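Local coordinates for protein phosphohistidine phosphatase sixA (Escherichia coli, PDB 1UJC) that removes the phosphoryl group from phosphohistidine in the HPt domain of the ArcB sensor, acting in the multistep His-Asp phosphorelay, at residues Arg47-Pro52 / Gln93-Glu98; Phe53-Gln58 / Leu79-Asp84; Val112-Ala117 / Glu123-Phe128. All coordinates share one frame; numbering follows the deposited sequence.

Interaction 1: residues Arg47-Pro52 / Gln93-Glu98; sequences RVLVSP and QALTNE
Arg47 and Leu49 of strand 47-50 meet Leu95 and Glu98 at the C-terminal end of helix 85-98. This is helix-on-sheet packing in the alpha/beta fold of the histidine phosphatase superfamily. The strand and the helix segment run almost antiparallel, at 172°, with their axes 11.9 Å apart at closest approach. The buried side of the contact is apolar. Leu49 CD1 meets Leu95 CD1 at 4.4 Å, a light methyl contact. Both leucines also touch Val103 of the neighbouring strand 102-107.

The closer approach across the segments comes from Arg47, toward the partly exposed side. Leu95 CD2 lies 3.4 Å from Arg47 NH2, and Leu95 CD1 sits over one face of the guanidinium. The arginine chain bends at both chi2 and chi3, which folds the guanidinium back beside this leucine. Arg47 NE forms a salt bridge with Glu74 of the edge strand 74-75. The arginine therefore links that strand to the helix.

The solvent side is looser and rests on a single charged pair. Glu98 is exposed, and its extended chain reaches across to the edge of the guanidinium. The two flat groups are only 17° apart. Arg47 NH1 donates to Glu98 OE2 at 2.9 Å, nearly along the carboxylate C-O axis, with an N-H...O angle of 149°.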
loop_
_atom_site.group_PDB
_atom_site.type_symbol
_atom_site.label_atom_id
_atom_site.label_comp_id
_atom_site.label_asym_id
_atom_site.label_seq_id
_atom_site.Cartn_x
_atom_site.Cartn_y
_atom_site.Cartn_z
ATOM N N ARG A 47 -3.721 -1.793 10.994
ATOM C CA ARG A 47 -4.778 -1.164 10.213
ATOM C C ARG A 47 -4.514 -1.277 8.715
ATOM O O ARG A 47 -3.361 -1.341 8.278
ATOM C CB ARG A 47 -4.901 0.312 10.604
ATOM C CG ARG A 47 -5.382 0.535 12.034
ATOM C CD ARG A 47 -6.877 0.264 12.152
ATOM N NE ARG A 47 -7.673 1.385 11.659
ATOM C CZ ARG A 47 -7.828 2.537 12.308
ATOM N NH1 ARG A 47 -7.237 2.724 13.484
ATOM N NH2 ARG A 47 -8.580 3.501 11.786
ATOM N N VAL A 48 -5.590 -1.289 7.934
ATOM C CA VAL A 48 -5.479 -1.393 6.489
ATOM C C VAL A 48 -6.323 -0.344 5.769
ATOM O O VAL A 48 -7.513 -0.188 6.047
ATOM C CB VAL A 48 -5.906 -2.791 6.014
ATOM C CG1 VAL A 48 -5.846 -2.873 4.500
ATOM C CG2 VAL A 48 -5.009 -3.837 6.648
ATOM N N LEU A 49 -5.688 0.370 4.843
ATOM C CA LEU A 49 -6.347 1.402 4.052
ATOM C C LEU A 49 -6.211 0.957 2.601
ATOM O O LEU A 49 -5.109 0.652 2.146
ATOM C CB LEU A 49 -5.653 2.752 4.258
ATOM C CG LEU A 49 -5.437 3.177 5.714
ATOM C CD1 LEU A 49 -4.696 4.510 5.761
ATOM C CD2 LEU A 49 -6.779 3.290 6.420
ATOM N N VAL A 50 -7.321 0.914 1.876
ATOM C CA VAL A 50 -7.281 0.460 0.490
ATOM C C VAL A 50 -8.099 1.312 -0.476
ATOM O O VAL A 50 -9.098 1.919 -0.097
ATOM C CB VAL A 50 -7.778 -1.007 0.398
ATOM C CG1 VAL A 50 -9.232 -1.092 0.850
ATOM C CG2 VAL A 50 -7.615 -1.537 -1.024
ATOM N N SER A 51 -7.652 1.353 -1.727
ATOM C CA SER A 51 -8.341 2.086 -2.777
ATOM C C SER A 51 -9.648 1.364 -3.087
ATOM O O SER A 51 -9.741 0.149 -2.942
ATOM C CB SER A 51 -7.481 2.129 -4.038
ATOM O OG SER A 51 -8.267 2.448 -5.169
ATOM N N PRO A 52 -10.678 2.112 -3.515
ATOM C CA PRO A 52 -11.997 1.563 -3.855
ATOM C C PRO A 52 -11.980 0.736 -5.143
ATOM O O PRO A 52 -12.924 0.003 -5.427
ATOM C CB PRO A 52 -12.865 2.812 -4.012
ATOM C CG PRO A 52 -12.173 3.830 -3.160
ATOM C CD PRO A 52 -10.724 3.581 -3.487
ATOM N N GLN A 93 -1.460 10.773 9.593
ATOM C CA GLN A 93 -0.991 11.506 10.765
ATOM C C GLN A 93 -2.013 11.334 11.887
ATOM O O GLN A 93 -1.647 11.200 13.056
ATOM C CB GLN A 93 -0.788 12.995 10.433
ATOM C CG GLN A 93 -0.480 13.876 11.649
ATOM C CD GLN A 93 0.064 15.253 11.287
ATOM O OE1 GLN A 93 -0.339 15.856 10.287
ATOM N NE2 GLN A 93 0.975 15.764 12.113
ATOM N N ALA A 94 -3.294 11.324 11.523
ATOM C CA ALA A 94 -4.362 11.138 12.497
ATOM C C ALA A 94 -4.155 9.803 13.206
ATOM O O ALA A 94 -4.048 9.751 14.430
ATOM C CB ALA A 94 -5.716 11.151 11.809
ATOM N N LEU A 95 -4.088 8.723 12.434
ATOM C CA LEU A 95 -3.892 7.403 13.015
ATOM C C LEU A 95 -2.627 7.355 13.870
ATOM O O LEU A 95 -2.602 6.699 14.911
ATOM C CB LEU A 95 -3.823 6.339 11.915
ATOM C CG LEU A 95 -5.065 6.170 11.030
ATOM C CD1 LEU A 95 -4.864 4.982 10.088
ATOM C CD2 LEU A 95 -6.289 5.954 11.895
ATOM N N THR A 96 -1.581 8.049 13.432
ATOM C CA THR A 96 -0.325 8.077 14.177
ATOM C C THR A 96 -0.551 8.646 15.573
ATOM O O THR A 96 -0.071 8.091 16.559
ATOM C CB THR A 96 0.751 8.924 13.447
ATOM O OG1 THR A 96 1.108 8.284 12.216
ATOM C CG2 THR A 96 2.001 9.070 14.307
ATOM N N ASN A 97 -1.290 9.746 15.654
ATOM C CA ASN A 97 -1.580 10.381 16.934
ATOM C C ASN A 97 -2.594 9.578 17.744
ATOM O O ASN A 97 -2.719 9.761 18.953
ATOM C CB ASN A 97 -2.094 11.805 16.708
ATOM C CG ASN A 97 -0.978 12.781 16.408
ATOM O OD1 ASN A 97 -0.272 13.234 17.311
ATOM N ND2 ASN A 97 -0.799 13.098 15.132
ATOM N N GLU A 98 -3.309 8.690 17.064
ATOM C CA GLU A 98 -4.312 7.839 17.695
ATOM C C GLU A 98 -3.620 6.707 18.450
ATOM O O GLU A 98 -4.178 6.136 19.383
ATOM C CB GLU A 98 -5.257 7.265 16.623
ATOM C CG GLU A 98 -6.286 6.255 17.132
ATOM C CD GLU A 98 -7.260 5.804 16.048
ATOM O OE1 GLU A 98 -8.094 6.622 15.611
ATOM O OE2 GLU A 98 -7.192 4.631 15.627
#

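Interaction 2: residues Phe53-Gln58 / Leu79-Asp84; sequences FLRAEQ and LTPCGD. With WO4 (tungstate(VI)ion), chain C.
The tungstate pocket of this histidine phosphatase fold is bordered here by the start of helix 54-66 and the loop before helix 85-98. Phe53, at the N-cap position of the first helix, packs on Thr80 and Pro81. Thr80 also begins a type I turn that ends at Gly83. Its methyl CG2 makes a CH-pi contact over one face of the Phe53 ring, 4.1 Å from the centroid and displaced toward the rim. Pro81 CD lies 3.2 Å from Phe53 CE2, a close apolar contact. His108, which does bind the tungstate, meets Phe53 ring to ring with the planes at about 75°. Replacing Phe53 by an alanine would probably leave Thr80 CG2 and Pro81 CD without their aromatic partner and open a gap beside the pocket.

Arg55 brings the contact to the ligand. Its chain is extended from CG to NE and carries the guanidinium past Pro81, whose CG lies 3.9 Å from Arg55 NH2. A second partner, Asp18, forms a salt bridge with Arg55 NH2 and probably helps to orient the group. Tungstate is also bound by Arg7, His108 and Leu109, consistent with a site for a phosphoryl group. Tungstate O2 lies in the guanidinium plane, at its edge, and accepts from both Arg55 NE at 2.6 Å and Arg55 NH2 at 2.9 Å. The bond from NE is the straighter, at 157° against 135° from NH2.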
loop_
_atom_site.group_PDB
_atom_site.type_symbol
_atom_site.label_atom_id
_atom_site.label_comp_id
_atom_site.label_asym_id
_atom_site.label_seq_id
_atom_site.Cartn_x
_atom_site.Cartn_y
_atom_site.Cartn_z
ATOM N N PHE A 53 -10.910 0.865 -5.925
ATOM C CA PHE A 53 -10.801 0.133 -7.184
ATOM C C PHE A 53 -10.544 -1.356 -6.990
ATOM O O PHE A 53 -9.720 -1.762 -6.163
ATOM C CB PHE A 53 -9.706 0.744 -8.063
ATOM C CG PHE A 53 -10.062 2.096 -8.633
ATOM C CD1 PHE A 53 -11.284 2.700 -8.335
ATOM C CD2 PHE A 53 -9.171 2.770 -9.459
ATOM C CE1 PHE A 53 -11.608 3.955 -8.852
ATOM C CE2 PHE A 53 -9.488 4.023 -9.980
ATOM C CZ PHE A 53 -10.704 4.617 -9.676
ATOM N N LEU A 54 -11.253 -2.162 -7.774
ATOM C CA LEU A 54 -11.163 -3.614 -7.695
ATOM C C LEU A 54 -9.758 -4.200 -7.623
ATOM O O LEU A 54 -9.520 -5.126 -6.847
ATOM C CB LEU A 54 -11.934 -4.257 -8.858
ATOM C CG LEU A 54 -13.464 -4.149 -8.784
ATOM C CD1 LEU A 54 -14.106 -4.992 -9.871
ATOM C CD2 LEU A 54 -13.938 -4.625 -7.428
ATOM N N ARG A 55 -8.824 -3.675 -8.410
ATOM C CA ARG A 55 -7.469 -4.216 -8.376
ATOM C C ARG A 55 -6.790 -4.015 -7.023
ATOM O O ARG A 55 -5.973 -4.837 -6.605
ATOM C CB ARG A 55 -6.618 -3.629 -9.512
ATOM C CG ARG A 55 -6.595 -2.117 -9.635
ATOM C CD ARG A 55 -5.928 -1.749 -10.953
ATOM N NE ARG A 55 -5.757 -0.314 -11.183
ATOM C CZ ARG A 55 -6.712 0.519 -11.595
ATOM N NH1 ARG A 55 -7.944 0.083 -11.827
ATOM N NH2 ARG A 55 -6.420 1.796 -11.808
ATOM N N ALA A 56 -7.138 -2.939 -6.327
ATOM C CA ALA A 56 -6.551 -2.679 -5.017
ATOM C C ALA A 56 -7.158 -3.641 -3.991
ATOM O O ALA A 56 -6.443 -4.319 -3.253
ATOM C CB ALA A 56 -6.802 -1.231 -4.603
ATOM N N GLU A 57 -8.485 -3.707 -3.966
ATOM C CA GLU A 57 -9.188 -4.580 -3.040
ATOM C C GLU A 57 -8.799 -6.051 -3.230
ATOM O O GLU A 57 -8.645 -6.784 -2.257
ATOM C CB GLU A 57 -10.704 -4.397 -3.209
ATOM C CG GLU A 57 -11.161 -2.954 -3.022
ATOM C CD GLU A 57 -12.649 -2.751 -3.275
ATOM O OE1 GLU A 57 -13.198 -3.415 -4.181
ATOM O OE2 GLU A 57 -13.261 -1.910 -2.582
ATOM N N GLN A 58 -8.626 -6.478 -4.477
ATOM C CA GLN A 58 -8.261 -7.862 -4.744
ATOM C C GLN A 58 -6.836 -8.131 -4.267
ATOM O O GLN A 58 -6.532 -9.214 -3.775
ATOM C CB GLN A 58 -8.371 -8.173 -6.233
ATOM C CG GLN A 58 -8.578 -9.649 -6.504
ATOM C CD GLN A 58 -8.573 -9.985 -7.977
ATOM O OE1 GLN A 58 -8.877 -9.143 -8.821
ATOM N NE2 GLN A 58 -8.245 -11.230 -8.293
ATOM N N LEU A 79 -7.455 7.199 -2.179
ATOM C CA LEU A 79 -6.393 6.252 -2.512
ATOM C C LEU A 79 -6.451 5.842 -3.980
ATOM O O LEU A 79 -5.644 5.036 -4.446
ATOM C CB LEU A 79 -6.471 5.012 -1.612
ATOM C CG LEU A 79 -5.989 5.249 -0.178
ATOM C CD1 LEU A 79 -6.159 3.993 0.665
ATOM C CD2 LEU A 79 -4.531 5.674 -0.216
ATOM N N THR A 80 -7.417 6.393 -4.706
ATOM C CA THR A 80 -7.555 6.106 -6.129
ATOM C C THR A 80 -6.360 6.768 -6.815
ATOM O O THR A 80 -5.673 7.587 -6.210
ATOM C CB THR A 80 -8.859 6.699 -6.701
ATOM O OG1 THR A 80 -8.908 8.104 -6.426
ATOM C CG2 THR A 80 -10.071 6.017 -6.091
ATOM N N PRO A 81 -6.095 6.417 -8.080
ATOM C CA PRO A 81 -4.970 7.000 -8.814
ATOM C C PRO A 81 -4.835 8.520 -8.690
ATOM O O PRO A 81 -3.725 9.035 -8.562
ATOM C CB PRO A 81 -5.240 6.558 -10.247
ATOM C CG PRO A 81 -5.818 5.196 -10.047
ATOM C CD PRO A 81 -6.794 5.417 -8.908
ATOM N N CYS A 82 -5.965 9.226 -8.717
ATOM C CA CYS A 82 -5.980 10.692 -8.638
ATOM C C CYS A 82 -6.199 11.232 -7.226
ATOM O O CYS A 82 -6.462 12.424 -7.040
ATOM C CB CYS A 82 -7.078 11.245 -9.548
ATOM S SG CYS A 82 -6.978 10.680 -11.250
ATOM N N GLY A 83 -6.090 10.351 -6.242
ATOM C CA GLY A 83 -6.291 10.737 -4.859
ATOM C C GLY A 83 -5.456 11.912 -4.396
ATOM O O GLY A 83 -4.370 12.171 -4.912
ATOM N N ASP A 84 -5.977 12.622 -3.403
ATOM C CA ASP A 84 -5.304 13.784 -2.841
ATOM C C ASP A 84 -4.280 13.318 -1.806
ATOM O O ASP A 84 -4.643 12.940 -0.688
ATOM C CB ASP A 84 -6.339 14.699 -2.194
ATOM C CG ASP A 84 -5.747 16.009 -1.741
ATOM O OD1 ASP A 84 -6.253 17.064 -2.171
ATOM O OD2 ASP A 84 -4.777 15.985 -0.960
HETATM W W WO4 C . -2.040 1.107 -11.684
HETATM O O1 WO4 C . -0.867 1.370 -10.438
HETATM O O2 WO4 C . -3.639 1.236 -11.025
HETATM O O3 WO4 C . -1.750 -0.380 -12.515
HETATM O O4 WO4 C . -1.886 2.369 -12.857
#

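Interaction 3: residues Val112-Ala117 / Glu123-Phe128; sequences VGYLVA and ETPPMF
Val112 lies over one face of the Phe128 ring. Its CB makes a CH-pi contact 4.0 Å from the ring centroid. Val112 CG2 sits between the backbone N and the carbonyl carbon, which brings it within 3.4 Å of Phe128 CD2. At the ring edge, Val116 CG2 meets Phe128 CE2 at 4.1 Å. Val116 CB also packs on Pro126 CD. On the outer side, Tyr114 CD1 touches Pro125 CG at 3.9 Å.

Gly113, with no side chain, lets Pro125 and Pro126 come close to the helix backbone. Gly113 O receives a CA-H...O contact from Pro125 CA at 3.5 Å. At the other end, Ala117 CB rests 3.4 Å from Glu123 O. One water lies between the two backbones, within hydrogen-bonding distance of Ala117 O and Glu123 O.

The next layer is the sheet. Ile5 of strand 2-7 touches Val112, Val116 and Phe128, while Phe146 of strand 144-150 touches Val116 and Pro126. Phe128 O also makes a weak hydrogen bond with Arg7 NH1, and Arg7 binds the tungstate.

No direct hydrogen bond joins the two segments. The fit is mostly apolar, so it probably relies on close packing rather than on directional bonds.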
loop_
_atom_site.group_PDB
_atom_site.type_symbol
_atom_site.label_atom_id
_atom_site.label_comp_id
_atom_site.label_asym_id
_atom_site.label_seq_id
_atom_site.Cartn_x
_atom_site.Cartn_y
_atom_site.Cartn_z
ATOM N N VAL A 112 1.103 6.382 -5.059
ATOM C CA VAL A 112 2.057 5.723 -4.170
ATOM C C VAL A 112 3.415 6.411 -4.151
ATOM O O VAL A 112 4.023 6.566 -3.091
ATOM C CB VAL A 112 2.229 4.230 -4.537
ATOM C CG1 VAL A 112 0.922 3.491 -4.296
ATOM C CG2 VAL A 112 2.660 4.092 -5.987
ATOM N N GLY A 113 3.886 6.832 -5.320
ATOM C CA GLY A 113 5.166 7.514 -5.391
ATOM C C GLY A 113 5.125 8.858 -4.684
ATOM O O GLY A 113 5.996 9.162 -3.859
ATOM N N TYR A 114 4.109 9.663 -5.001
ATOM C CA TYR A 114 3.951 10.986 -4.400
ATOM C C TYR A 114 3.716 10.899 -2.895
ATOM O O TYR A 114 4.150 11.771 -2.141
ATOM C CB TYR A 114 2.773 11.740 -5.030
ATOM C CG TYR A 114 2.859 11.916 -6.525
ATOM C CD1 TYR A 114 4.026 12.379 -7.132
ATOM C CD2 TYR A 114 1.761 11.637 -7.337
ATOM C CE1 TYR A 114 4.096 12.557 -8.514
ATOM C CE2 TYR A 114 1.820 11.813 -8.716
ATOM C CZ TYR A 114 2.990 12.274 -9.298
ATOM O OH TYR A 114 3.030 12.473 -10.664
ATOM N N LEU A 115 3.018 9.853 -2.467
ATOM C CA LEU A 115 2.731 9.667 -1.050
ATOM C C LEU A 115 4.014 9.568 -0.237
ATOM O O LEU A 115 4.133 10.197 0.815
ATOM C CB LEU A 115 1.882 8.410 -0.834
ATOM C CG LEU A 115 1.441 8.136 0.606
ATOM C CD1 LEU A 115 0.697 9.341 1.168
ATOM C CD2 LEU A 115 0.550 6.911 0.633
ATOM N N VAL A 116 4.971 8.772 -0.715
ATOM C CA VAL A 116 6.241 8.627 -0.014
ATOM C C VAL A 116 6.954 9.973 0.100
ATOM O O VAL A 116 7.461 10.322 1.165
ATOM C CB VAL A 116 7.184 7.633 -0.734
ATOM C CG1 VAL A 116 8.558 7.638 -0.066
ATOM C CG2 VAL A 116 6.597 6.235 -0.692
ATOM N N ALA A 117 6.996 10.723 -0.999
ATOM C CA ALA A 117 7.656 12.030 -1.007
ATOM C C ALA A 117 6.944 12.983 -0.056
ATOM O O ALA A 117 7.581 13.660 0.750
ATOM C CB ALA A 117 7.665 12.610 -2.418
ATOM N N GLU A 123 12.862 13.311 -0.108
ATOM C CA GLU A 123 12.704 12.177 -1.011
ATOM C C GLU A 123 11.935 12.541 -2.268
ATOM O O GLU A 123 10.970 13.302 -2.218
ATOM C CB GLU A 123 11.954 11.035 -0.315
ATOM C CG GLU A 123 12.601 10.499 0.944
ATOM C CD GLU A 123 13.907 9.772 0.682
ATOM O OE1 GLU A 123 14.136 9.332 -0.472
ATOM O OE2 GLU A 123 14.693 9.626 1.640
ATOM N N THR A 124 12.379 12.002 -3.399
ATOM C CA THR A 124 11.689 12.215 -4.665
ATOM C C THR A 124 10.743 11.019 -4.798
ATOM O O THR A 124 10.937 9.988 -4.151
ATOM C CB THR A 124 12.666 12.217 -5.864
ATOM O OG1 THR A 124 13.413 10.997 -5.872
ATOM C CG2 THR A 124 13.625 13.390 -5.772
ATOM N N PRO A 125 9.701 11.139 -5.633
ATOM C CA PRO A 125 8.770 10.014 -5.787
ATOM C C PRO A 125 9.508 8.759 -6.263
ATOM O O PRO A 125 10.087 8.753 -7.341
ATOM C CB PRO A 125 7.779 10.527 -6.833
ATOM C CG PRO A 125 7.836 12.024 -6.667
ATOM C CD PRO A 125 9.314 12.268 -6.491
ATOM N N PRO A 126 9.522 7.689 -5.451
ATOM C CA PRO A 126 10.231 6.492 -5.924
ATOM C C PRO A 126 9.418 5.700 -6.952
ATOM O O PRO A 126 8.209 5.900 -7.090
ATOM C CB PRO A 126 10.484 5.708 -4.638
ATOM C CG PRO A 126 9.300 6.072 -3.780
ATOM C CD PRO A 126 9.137 7.561 -4.033
ATOM N N MET A 127 10.098 4.809 -7.673
ATOM C CA MET A 127 9.476 3.962 -8.692
ATOM C C MET A 127 8.882 2.691 -8.056
ATOM O O MET A 127 9.573 1.963 -7.340
ATOM C CB MET A 127 10.524 3.573 -9.741
ATOM C CG MET A 127 10.054 2.544 -10.763
ATOM S SD MET A 127 9.011 3.236 -12.057
ATOM C CE MET A 127 10.277 3.900 -13.217
ATOM N N PHE A 128 7.609 2.430 -8.343
ATOM C CA PHE A 128 6.881 1.280 -7.804
ATOM C C PHE A 128 6.489 0.231 -8.855
ATOM O O PHE A 128 5.717 0.526 -9.760
ATOM C CB PHE A 128 5.579 1.754 -7.143
ATOM C CG PHE A 128 5.718 2.143 -5.697
ATOM C CD1 PHE A 128 5.582 1.187 -4.692
ATOM C CD2 PHE A 128 5.931 3.468 -5.336
ATOM C CE1 PHE A 128 5.650 1.552 -3.349
ATOM C CE2 PHE A 128 6.001 3.841 -3.995
ATOM C CZ PHE A 128 5.861 2.883 -3.003
HETATM O O HOH W 1 9.710 14.903 -0.307
#

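Interactions 1 and 2 touch, with centres 15 Å apart. Strand 47-50 is followed by helix 54-66 after a short loop, and the 53-58/79-84 contact is nested inside the loop closed by 47-52/93-98. The 79-84 segment then leads into helix 85-98, whose end takes part in interaction 1. Interaction 3 follows later in the chain. Its centre is 18 Å from that of interaction 1 and 16 Å from that of interaction 2, and it touches neither. All three pack around one mixed sheet. Interaction 2 contributes Arg55 to the tungstate pocket. In interaction 3, the side chain of Val112 is about 6 Å from the bound tungstate. Interaction 1 joins helix 85-98 to the sheet and contributes no residue to the pocket.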